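Local structure of single-strand DNA-binding protein (Agrobacterium tumefaciens, 3BTP) at residues His138-Thr141 with Lys142-Asn146; Pro184-Gln187 with Ser188-Cys191; Gln247-Tyr250 with Glu251-Gln255; Arg287-Glu290 with Phe291-Ala294; Arg405-Ser408 with Pro409-Glu413. The protein binds single-stranded DNA of any sequence and mediates nuclear uptake of the transferred T-DNA strand during plant transformation by Agrobacterium. One frame throughout, in Å; residues are numbered along the deposited sequence.

Overall arrangement
All five contacts are local, between neighbouring residues along the chain. Interactions 1, 2 and 4 lie at the first turn of helices 142-147, 186-206 and 288-299. Interaction 5 joins a strand of the closed barrel to helix 409-415. Interaction 3 is a loop turn held by a water. Interactions 1 to 4 lie at the surface and interaction 5 is partly buried. Aromatic packing marks interactions 1 and 4, and interaction 5 combines a methionine contact with a serine cap. Interaction 2 rests mainly on backbone bonds. Interactions 1 and 3 touch through N146 and Q255. The centres of interactions 1 and 5 are 57 Å apart, on opposite sides of the chain's centre.

Interaction 1 of 5, residues His138-Thr141 with Lys142-Asn146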
# COMPACT_ATOMS: atom_id res chain seq x y z
N HIS A 138 15.59 26.44 -14.13
CA HIS A 138 15.65 26.50 -15.58
C HIS A 138 14.73 25.40 -16.09
O HIS A 138 14.27 24.53 -15.31
CB HIS A 138 17.06 26.18 -16.07
CG HIS A 138 17.60 24.89 -15.50
ND1 HIS A 138 17.69 23.72 -16.24
CD2 HIS A 138 17.96 24.56 -14.23
CE1 HIS A 138 18.15 22.75 -15.46
NE2 HIS A 138 18.33 23.24 -14.24
N LEU A 139 14.54 25.42 -17.40
CA LEU A 139 13.70 24.51 -18.05
C LEU A 139 14.58 23.36 -18.57
O LEU A 139 15.32 23.53 -19.52
CB LEU A 139 12.86 25.22 -19.15
CG LEU A 139 11.91 26.37 -18.63
CD1 LEU A 139 12.45 27.86 -18.84
CD2 LEU A 139 10.45 26.27 -19.18
N PRO A 140 14.53 22.16 -17.90
CA PRO A 140 15.55 21.15 -18.26
C PRO A 140 15.35 20.70 -19.71
O PRO A 140 14.26 20.74 -20.19
CB PRO A 140 15.30 20.02 -17.26
CG PRO A 140 14.50 20.58 -16.21
CD PRO A 140 13.61 21.65 -16.86
N THR A 141 16.43 20.38 -20.41
CA THR A 141 16.36 19.87 -21.78
C THR A 141 15.97 18.41 -21.73
O THR A 141 15.89 17.81 -20.62
CB THR A 141 17.73 20.03 -22.56
OG1 THR A 141 18.78 19.43 -21.78
CG2 THR A 141 18.08 21.51 -22.80
N LYS A 142 15.79 17.81 -22.90
CA LYS A 142 15.25 16.45 -22.99
C LYS A 142 16.34 15.54 -22.49
O LYS A 142 16.04 14.56 -21.78
CB LYS A 142 14.71 16.11 -24.39
CG LYS A 142 15.53 15.23 -25.27
CD LYS A 142 14.74 14.20 -26.07
CE LYS A 142 13.43 14.73 -26.57
NZ LYS A 142 12.87 13.68 -27.49
N ALA A 143 17.60 15.95 -22.74
CA ALA A 143 18.78 15.22 -22.27
C ALA A 143 18.88 15.17 -20.73
O ALA A 143 19.15 14.12 -20.12
CB ALA A 143 20.08 15.87 -22.86
N GLU A 144 18.73 16.34 -20.12
CA GLU A 144 18.69 16.42 -18.67
C GLU A 144 17.55 15.55 -18.06
O GLU A 144 17.78 14.71 -17.18
CB GLU A 144 18.60 17.88 -18.22
CG GLU A 144 18.73 17.88 -16.67
CD GLU A 144 18.66 19.24 -15.99
OE1 GLU A 144 18.90 20.32 -16.64
OE2 GLU A 144 18.40 19.17 -14.76
N PHE A 145 16.34 15.72 -18.57
CA PHE A 145 15.18 14.84 -18.23
C PHE A 145 15.52 13.35 -18.38
O PHE A 145 15.29 12.58 -17.45
CB PHE A 145 13.93 15.18 -19.05
CG PHE A 145 13.18 16.43 -18.60
CD1 PHE A 145 12.73 16.56 -17.26
CD2 PHE A 145 12.80 17.44 -19.54
CE1 PHE A 145 12.01 17.63 -16.86
CE2 PHE A 145 12.06 18.59 -19.15
CZ PHE A 145 11.66 18.70 -17.79
N ASN A 146 16.08 12.94 -19.53
CA ASN A 146 16.45 11.54 -19.77
C ASN A 146 17.66 10.98 -19.04
O ASN A 146 17.85 9.75 -19.04
CB ASN A 146 16.55 11.22 -21.25
CG ASN A 146 15.14 11.13 -21.93
OD1 ASN A 146 15.01 11.44 -23.11
ND2 ASN A 146 14.10 10.74 -21.17
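F145 N donates to T141 O over 3.0 Å in an almost straight bond (174°), closing the first backbone turn of the helix that begins at K142. T141 holds the N-cap position. Its hydroxyl is turned over the start of the helix, with OG1 3.9 Å from A143 CB and equally far from E144 CB. The main side-chain contact is between P140 and F145. P140 CB sits over the centre of the F145 ring, 3.9 Å from the centroid and 10° off the ring normal. This is a CH-pi contact. P140 CD also reaches F145 CZ at 3.7 Å. The F145 CG lies beside its backbone N (chi1 -77°), which swings the ring back toward the residues ahead of the helix. The proline and the ring form a small apolar patch at the helix start. The loop follows strand 127-132 and leads into helix 142-147, in the connection to strand 149-153 of the same four-stranded antiparallel sheet. P140 and F145 both touch L119 on strand 117-124, and F145 also touches Y117. The patch faces that sheet. The E144 chain is extended and runs back past the proline, with CD 3.7 Å from P140 CB. The carboxylate ends near the H138 ring. That approach is too close in the model, so the detail there is doubtful. E144 O accepts from S148 OG and F145 O from R150 NH1.

Interaction 2 of 5, residues Pro184-Gln187 with Ser188-Cys191; sequences PREQ and SKQC
E186, Q187 and S188 have the most surface buried in the first turns of helix 186-206. E186 meets the next turn with its carboxylate. The chain bends at CG (chi2 -73°), and OE2 comes to 3.3 Å from K189 CD. The two side chains run side by side in the same direction, so the acid lies along the aliphatic part of the lysine. The charged ends are not in contact: E186 OE2 and K189 NZ are 4.8 Å apart. A mild electrostatic attraction is possible, but no salt bridge forms. Q187 takes part mainly through its backbone. Its O accepts from C191 N at 3.0 Å with an angle of 168°, and more weakly from Q190 N at 3.4 Å. Q190 N also donates to E186 O at 2.9 Å, though the position of that oxygen is less sure. C191 CB lies 3.4 Å from Q187 O. S188 brings its CB to 3.6 Å from R185 O. That carbonyl belongs to the N-cap residue, and it accepts from K189 N over 3.0 Å. These backbone bonds belong to the first helical turns. The peptide before P184 is cis. Several atoms from P184 to Q187 are too close together in the model, so the lead-in is doubtful. The helix start is a surface feature. S188 packs on a polar side chain of another protein's chain. In its own chain the helix rests on loop residues: Q187 on L182, Q190 on L179, and C191 on L171, which lies just before helix 173-177.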
# COMPACT_ATOMS: atom_id res chain seq x y z
N PRO A 184 -3.14 -13.47 -27.73
CA PRO A 184 -2.55 -12.88 -26.52
C PRO A 184 -1.54 -11.86 -27.09
O PRO A 184 -1.96 -11.14 -28.01
CB PRO A 184 -1.84 -14.07 -25.84
CG PRO A 184 -1.37 -14.88 -26.94
CD PRO A 184 -2.36 -14.67 -28.11
N ARG A 185 -0.29 -11.79 -26.57
CA ARG A 185 0.83 -10.98 -27.15
C ARG A 185 0.53 -9.68 -27.92
O ARG A 185 1.32 -8.69 -27.84
CB ARG A 185 1.76 -11.81 -28.04
CG ARG A 185 2.76 -10.89 -28.76
CD ARG A 185 3.60 -11.56 -29.84
NE ARG A 185 4.51 -12.58 -29.30
CZ ARG A 185 5.67 -12.95 -29.87
NH1 ARG A 185 6.07 -12.37 -30.99
NH2 ARG A 185 6.42 -13.90 -29.31
N GLU A 186 -0.54 -9.70 -28.72
CA GLU A 186 -1.19 -8.46 -29.14
C GLU A 186 -1.78 -7.88 -27.88
O GLU A 186 -2.12 -6.73 -27.83
CB GLU A 186 -2.29 -8.72 -30.16
CG GLU A 186 -1.88 -8.41 -31.52
CD GLU A 186 -1.78 -6.91 -31.79
OE1 GLU A 186 -2.71 -6.14 -31.42
OE2 GLU A 186 -0.77 -6.52 -32.42
N GLN A 187 -1.90 -8.74 -26.88
CA GLN A 187 -2.38 -8.39 -25.59
C GLN A 187 -1.40 -7.42 -24.95
O GLN A 187 -1.82 -6.32 -24.55
CB GLN A 187 -2.49 -9.64 -24.73
CG GLN A 187 -3.57 -9.55 -23.65
CD GLN A 187 -4.27 -10.89 -23.44
OE1 GLN A 187 -5.01 -11.39 -24.32
NE2 GLN A 187 -4.04 -11.49 -22.30
N SER A 188 -0.13 -7.83 -24.88
CA SER A 188 0.98 -7.02 -24.43
C SER A 188 1.12 -5.77 -25.28
O SER A 188 1.22 -4.67 -24.73
CB SER A 188 2.28 -7.80 -24.53
OG SER A 188 2.42 -8.72 -23.49
N LYS A 189 1.12 -5.94 -26.60
CA LYS A 189 1.18 -4.80 -27.53
C LYS A 189 0.15 -3.72 -27.20
O LYS A 189 0.49 -2.55 -27.15
CB LYS A 189 1.06 -5.23 -29.01
CG LYS A 189 1.29 -4.05 -29.98
CD LYS A 189 1.62 -4.48 -31.38
CE LYS A 189 2.43 -3.36 -32.16
NZ LYS A 189 1.58 -2.36 -32.93
N GLN A 190 -1.10 -4.11 -26.97
CA GLN A 190 -2.22 -3.14 -26.84
C GLN A 190 -2.23 -2.50 -25.44
O GLN A 190 -2.55 -1.31 -25.28
CB GLN A 190 -3.60 -3.76 -27.16
CG GLN A 190 -3.70 -4.50 -28.51
CD GLN A 190 -4.86 -4.03 -29.45
OE1 GLN A 190 -4.86 -4.38 -30.64
NE2 GLN A 190 -5.84 -3.26 -28.93
N CYS A 191 -1.91 -3.31 -24.43
CA CYS A 191 -1.67 -2.78 -23.09
C CYS A 191 -0.59 -1.70 -23.10
O CYS A 191 -0.80 -0.62 -22.55
CB CYS A 191 -1.28 -3.92 -22.15
SG CYS A 191 -2.71 -4.85 -21.59

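Interaction 3 of 5, residues Gln247-Tyr250 with Glu251-Gln255; sequences QKRY and EHQFQ
One water ties Q253 to the backbone of Y250 and K248, and three groups grip its oxygen. It donates to Q253 OE1 at 2.8 Å and to K248 O at 3.1 Å, and accepts from Y250 N at 3.0 Å. The amide of Q253 is thus linked through water to the extended backbone ahead of it. Q253 CG also packs 3.3 Å from Y250 O. The same OE1 lies over one face of the R249 guanidinium, 3.7 Å from NE. The amide and guanidinium planes are nearly parallel (20° apart), but it is OE1 that lies over the guanidinium. R249 folds back to get there, with bends at chi2 (-66°) and chi3 (-63°). Its NE is buried by this contact and has no partner in the model. The oxygen lies over it rather than in line with the N-H. The arrangement is a turn in the long loop between strands 243-245 and 263-266. The chain is extended up to Y250 and bends sharply through E251 and H252, then takes helical backbone angles from Q253 to Q255. At the turn E251 CG sits 3.8 Å above the centre of the H252 ring. On the extended side K248 CG lies over one face of the Y250 ring, toward its rim. That ring also touches P163 and L164 of helix 162-167. R249 and E251 make backbone hydrogen bonds with D218 and Q216. K248 NZ bonds to a polar side chain on a chain of another protein.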
# COMPACT_ATOMS: atom_id res chain seq x y z
N GLN A 247 15.07 -5.57 -6.87
CA GLN A 247 14.08 -6.43 -7.50
C GLN A 247 14.44 -6.85 -8.96
O GLN A 247 14.13 -7.97 -9.40
CB GLN A 247 12.75 -5.61 -7.42
CG GLN A 247 11.51 -6.41 -7.49
CD GLN A 247 11.51 -7.58 -6.52
OE1 GLN A 247 12.14 -7.56 -5.44
NE2 GLN A 247 10.82 -8.58 -6.89
N LYS A 248 15.14 -5.99 -9.68
CA LYS A 248 15.29 -6.14 -11.11
C LYS A 248 16.51 -5.38 -11.55
O LYS A 248 16.78 -4.28 -11.00
CB LYS A 248 14.09 -5.54 -11.83
CG LYS A 248 14.14 -5.64 -13.33
CD LYS A 248 12.75 -5.42 -13.89
CE LYS A 248 12.72 -5.36 -15.40
NZ LYS A 248 11.26 -5.56 -15.74
N ARG A 249 17.22 -5.97 -12.54
CA ARG A 249 18.41 -5.40 -13.20
C ARG A 249 18.09 -4.70 -14.48
O ARG A 249 17.71 -5.33 -15.45
CB ARG A 249 19.48 -6.46 -13.46
CG ARG A 249 19.77 -7.20 -12.13
CD ARG A 249 20.40 -6.28 -11.12
NE ARG A 249 21.66 -5.83 -11.65
CZ ARG A 249 22.83 -5.93 -11.04
NH1 ARG A 249 22.91 -6.44 -9.81
NH2 ARG A 249 23.92 -5.48 -11.68
N TYR A 250 18.27 -3.39 -14.47
CA TYR A 250 17.89 -2.54 -15.57
C TYR A 250 19.16 -2.19 -16.32
O TYR A 250 20.20 -2.01 -15.69
CB TYR A 250 17.22 -1.25 -15.05
CG TYR A 250 15.86 -1.43 -14.42
CD1 TYR A 250 14.74 -1.57 -15.20
CD2 TYR A 250 15.69 -1.46 -13.01
CE1 TYR A 250 13.47 -1.72 -14.63
CE2 TYR A 250 14.40 -1.62 -12.43
CZ TYR A 250 13.32 -1.73 -13.26
OH TYR A 250 12.05 -1.90 -12.75
N GLU A 251 19.07 -2.07 -17.65
CA GLU A 251 20.16 -1.57 -18.46
C GLU A 251 20.61 -0.15 -18.03
O GLU A 251 21.78 0.15 -18.06
CB GLU A 251 19.75 -1.53 -19.91
CG GLU A 251 20.85 -0.87 -20.77
CD GLU A 251 20.65 -1.01 -22.25
OE1 GLU A 251 19.59 -1.55 -22.70
OE2 GLU A 251 21.57 -0.56 -22.99
N HIS A 252 19.68 0.73 -17.68
CA HIS A 252 19.98 2.09 -17.19
C HIS A 252 19.59 2.17 -15.72
O HIS A 252 18.43 2.55 -15.35
CB HIS A 252 19.18 3.11 -18.02
CG HIS A 252 19.39 2.95 -19.50
ND1 HIS A 252 18.45 2.36 -20.33
CD2 HIS A 252 20.42 3.33 -20.29
CE1 HIS A 252 18.91 2.36 -21.57
NE2 HIS A 252 20.10 2.95 -21.57
N GLN A 253 20.51 1.76 -14.87
CA GLN A 253 20.23 1.58 -13.48
C GLN A 253 19.87 2.85 -12.74
O GLN A 253 18.98 2.82 -11.94
CB GLN A 253 21.38 0.90 -12.74
CG GLN A 253 21.80 -0.49 -13.27
CD GLN A 253 22.47 -1.31 -12.14
OE1 GLN A 253 21.80 -2.16 -11.45
NE2 GLN A 253 23.74 -1.02 -11.89
N PHE A 254 20.59 3.94 -12.96
CA PHE A 254 20.31 5.16 -12.22
C PHE A 254 18.92 5.71 -12.60
O PHE A 254 18.11 5.96 -11.74
CB PHE A 254 21.39 6.24 -12.42
CG PHE A 254 21.04 7.54 -11.74
CD1 PHE A 254 20.84 7.60 -10.37
CD2 PHE A 254 20.85 8.68 -12.48
CE1 PHE A 254 20.44 8.80 -9.76
CE2 PHE A 254 20.45 9.86 -11.87
CZ PHE A 254 20.28 9.91 -10.53
N GLN A 255 18.65 5.84 -13.90
CA GLN A 255 17.42 6.35 -14.43
C GLN A 255 16.22 5.53 -14.11
O GLN A 255 15.14 6.09 -14.01
CB GLN A 255 17.50 6.45 -15.93
CG GLN A 255 18.36 7.57 -16.43
CD GLN A 255 19.77 7.12 -16.67
OE1 GLN A 255 20.09 5.95 -16.50
NE2 GLN A 255 20.65 8.06 -17.03
O HOH W 1 19.03 -2.24 -11.83

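Interaction 4 of 5, residues Arg287-Glu290 with Phe291-Ala294; sequences RFEE and FERA
F288, F291 and E292 make the tightly packed side of this contact, and E290 and R293 lie on the looser side. On the packed side E292 CB lies 4.0 Å above the plane of the F288 ring, offset toward its rim. E292 OE1 comes to 3.6 Å from F288 CE2. The two phenyl rings meet as well: F288 CE1 sits near the plane of the F291 ring, at its edge, 4.0 Å from CD2. All three side chains set CG anti to the backbone N. In F288 (chi1 173°) this leans the ring toward the next turn, where E292 CB covers one face. In the backbone E292 N donates to F288 O at 2.8 Å, nearly along the C=O axis. The other side is held more loosely. E289 O accepts from R293 N at 3.0 Å, from above the carbonyl plane, and only weakly from R293 NE at 3.3 Å. A bend at chi3 lets the R293 side chain run back along the preceding turn. R293 NH2 stays 4.8 Å from E290 OE1, so these opposite charges do not pair directly. E290 OE2 has a long, weak ion pair with K286 instead. Helix 288-299 lies over a four-stranded antiparallel sheet. F291 touches I263 and I265 of strand 263-266, and F288 touches I305 and L307 of strand 304-308. From helix 327-335, F332 meets both rings, D329 makes a salt bridge with R287 NH1 through OD2, and D329 OD1 accepts from F288 N.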
# COMPACT_ATOMS: atom_id res chain seq x y z
N ARG A 287 13.83 4.01 17.08
CA ARG A 287 12.60 3.72 16.35
C ARG A 287 12.40 4.75 15.26
O ARG A 287 12.83 5.91 15.43
CB ARG A 287 11.38 3.71 17.27
CG ARG A 287 11.37 2.58 18.29
CD ARG A 287 10.55 1.41 17.80
NE ARG A 287 10.66 0.21 18.65
CZ ARG A 287 9.95 -0.91 18.46
NH1 ARG A 287 9.04 -1.00 17.46
NH2 ARG A 287 10.16 -1.95 19.27
N PHE A 288 11.73 4.35 14.18
CA PHE A 288 11.44 5.29 13.11
C PHE A 288 10.80 6.59 13.66
O PHE A 288 11.20 7.68 13.25
CB PHE A 288 10.56 4.71 12.02
CG PHE A 288 10.11 5.75 11.02
CD1 PHE A 288 11.02 6.28 10.11
CD2 PHE A 288 8.80 6.22 11.01
CE1 PHE A 288 10.62 7.28 9.20
CE2 PHE A 288 8.39 7.21 10.11
CZ PHE A 288 9.29 7.73 9.19
N GLU A 289 9.82 6.44 14.56
CA GLU A 289 9.11 7.60 15.17
C GLU A 289 10.01 8.65 15.83
O GLU A 289 9.71 9.84 15.83
CB GLU A 289 8.03 7.12 16.17
CG GLU A 289 6.88 6.34 15.49
CD GLU A 289 7.30 4.97 14.80
OE1 GLU A 289 8.18 4.22 15.32
OE2 GLU A 289 6.65 4.64 13.74
N GLU A 290 11.11 8.21 16.39
CA GLU A 290 12.14 9.14 16.88
C GLU A 290 12.85 9.90 15.74
O GLU A 290 13.14 11.09 15.85
CB GLU A 290 13.16 8.35 17.72
CG GLU A 290 14.04 9.22 18.58
CD GLU A 290 14.79 8.38 19.61
OE1 GLU A 290 14.27 7.28 19.96
OE2 GLU A 290 15.89 8.82 20.03
N PHE A 291 13.19 9.18 14.67
CA PHE A 291 13.85 9.84 13.54
C PHE A 291 12.89 10.88 13.01
O PHE A 291 13.25 12.01 12.78
CB PHE A 291 14.25 8.80 12.49
CG PHE A 291 14.71 9.38 11.18
CD1 PHE A 291 16.02 9.90 11.04
CD2 PHE A 291 13.83 9.42 10.08
CE1 PHE A 291 16.45 10.44 9.82
CE2 PHE A 291 14.25 9.93 8.87
CZ PHE A 291 15.57 10.46 8.71
N GLU A 292 11.65 10.46 12.85
CA GLU A 292 10.56 11.24 12.36
C GLU A 292 10.39 12.57 13.16
O GLU A 292 10.24 13.66 12.57
CB GLU A 292 9.30 10.39 12.42
CG GLU A 292 8.07 11.18 12.22
CD GLU A 292 6.87 10.33 11.87
OE1 GLU A 292 6.66 9.27 12.50
OE2 GLU A 292 6.11 10.74 10.96
N ARG A 293 10.42 12.47 14.49
CA ARG A 293 10.28 13.65 15.35
C ARG A 293 11.44 14.63 15.26
O ARG A 293 11.24 15.80 15.29
CB ARG A 293 9.98 13.24 16.78
CG ARG A 293 8.48 13.05 16.96
CD ARG A 293 8.11 12.43 18.35
NE ARG A 293 8.97 11.30 18.72
CZ ARG A 293 9.76 11.28 19.79
NH1 ARG A 293 9.75 12.33 20.63
NH2 ARG A 293 10.53 10.22 20.05
N ALA A 294 12.64 14.13 15.06
CA ALA A 294 13.83 14.94 14.89
C ALA A 294 13.86 15.58 13.49
O ALA A 294 14.45 16.66 13.27
CB ALA A 294 15.07 14.07 15.13

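Interaction 5 of 5, residues Arg405-Ser408 with Pro409-Glu413; sequences RYMS and PSRLE
The flat groups play little part between M407, S408 and the helix. The R411 guanidinium leads away from S408 and M407, leaving only the inner part of its chain to pack. The S408 carbonyl accepts from L412 N at 3.1 Å, the donor tilted 20° from the carbonyl plane. M407 does the apolar work. Its first torsion (66°) puts CG between the backbone N and the carbonyl carbon, and an extended chi2 places SD against the first turn. The bend at chi3 turns only CE. SD lies 3.6 Å from L412 CA and 3.8 Å from L412 CB. It is also 3.8 Å from R411 CG. The methionine and leucine side chains cross at about a right angle. S408 is the N-cap. Its OG accepts from R411 N at 3.1 Å, so the hydroxyl satisfies an amide of the first turn that has no helical carbonyl acceptor one turn back. The same OG packs 3.3 Å from R411 CB. P409 and L412 both touch F420 of helix 417-427, and L412 touches V398 of strand 396-399. Strand 405-407 is part of the closed antiparallel barrel, between strands 494-497 and 396-399. The chain then turns by 110° into helix 409-415. This is a strand-to-helix junction with a serine N-cap and a proline in the first helical position.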
# COMPACT_ATOMS: atom_id res chain seq x y z
N ARG A 405 -12.98 -9.32 18.36
CA ARG A 405 -14.25 -9.50 17.77
C ARG A 405 -14.70 -8.27 16.97
O ARG A 405 -14.62 -7.19 17.47
CB ARG A 405 -15.26 -9.69 18.92
CG ARG A 405 -16.70 -9.89 18.38
CD ARG A 405 -17.62 -10.40 19.54
NE ARG A 405 -17.39 -11.82 19.83
CZ ARG A 405 -18.07 -12.48 20.78
NH1 ARG A 405 -18.97 -11.84 21.49
NH2 ARG A 405 -17.87 -13.76 21.02
N TYR A 406 -15.28 -8.51 15.81
CA TYR A 406 -16.09 -7.51 15.07
C TYR A 406 -17.58 -7.63 15.23
O TYR A 406 -18.15 -8.73 15.28
CB TYR A 406 -15.79 -7.52 13.55
CG TYR A 406 -14.42 -6.94 13.19
CD1 TYR A 406 -13.38 -7.79 12.81
CD2 TYR A 406 -14.22 -5.53 13.12
CE1 TYR A 406 -12.11 -7.27 12.39
CE2 TYR A 406 -12.95 -4.96 12.72
CZ TYR A 406 -11.90 -5.88 12.39
OH TYR A 406 -10.66 -5.44 12.02
N MET A 407 -18.22 -6.47 15.29
CA MET A 407 -19.66 -6.38 15.42
C MET A 407 -20.15 -5.13 14.70
O MET A 407 -19.37 -4.24 14.37
CB MET A 407 -20.08 -6.37 16.93
CG MET A 407 -19.66 -5.17 17.74
SD MET A 407 -19.74 -5.28 19.54
CE MET A 407 -18.21 -6.17 19.87
N SER A 408 -21.44 -5.06 14.43
CA SER A 408 -22.04 -3.79 14.00
C SER A 408 -21.79 -2.62 14.97
O SER A 408 -21.57 -2.78 16.16
CB SER A 408 -23.57 -3.94 13.74
OG SER A 408 -24.23 -3.98 15.00
N PRO A 409 -21.82 -1.41 14.42
CA PRO A 409 -21.71 -0.22 15.27
C PRO A 409 -22.82 -0.04 16.32
O PRO A 409 -22.51 0.36 17.46
CB PRO A 409 -21.73 0.95 14.22
CG PRO A 409 -21.38 0.26 12.91
CD PRO A 409 -21.88 -1.11 12.98
N SER A 410 -24.09 -0.36 15.97
CA SER A 410 -25.17 -0.37 17.02
C SER A 410 -24.92 -1.35 18.13
O SER A 410 -24.97 -0.99 19.30
CB SER A 410 -26.60 -0.46 16.43
OG SER A 410 -26.85 -1.73 15.82
N ARG A 411 -24.58 -2.58 17.79
CA ARG A 411 -24.16 -3.58 18.84
C ARG A 411 -23.06 -3.10 19.75
O ARG A 411 -23.11 -3.35 20.96
CB ARG A 411 -23.79 -4.89 18.19
CG ARG A 411 -23.45 -6.02 19.20
CD ARG A 411 -24.57 -6.24 20.25
NE ARG A 411 -25.80 -6.71 19.61
CZ ARG A 411 -26.95 -6.95 20.27
NH1 ARG A 411 -27.04 -6.76 21.64
NH2 ARG A 411 -28.03 -7.33 19.57
N LEU A 412 -22.07 -2.38 19.21
CA LEU A 412 -20.95 -1.91 20.02
C LEU A 412 -21.39 -0.70 20.82
O LEU A 412 -21.06 -0.57 22.00
CB LEU A 412 -19.69 -1.54 19.15
CG LEU A 412 -18.51 -1.02 20.01
CD1 LEU A 412 -18.03 -2.05 21.00
CD2 LEU A 412 -17.31 -0.51 19.17
N GLU A 413 -22.08 0.22 20.17
CA GLU A 413 -22.67 1.31 20.92
C GLU A 413 -23.47 0.82 22.15
O GLU A 413 -23.30 1.34 23.27
CB GLU A 413 -23.60 2.12 20.03
CG GLU A 413 -23.64 3.54 20.50
CD GLU A 413 -24.97 4.21 20.31
OE1 GLU A 413 -25.81 3.78 19.46
OE2 GLU A 413 -25.19 5.19 21.03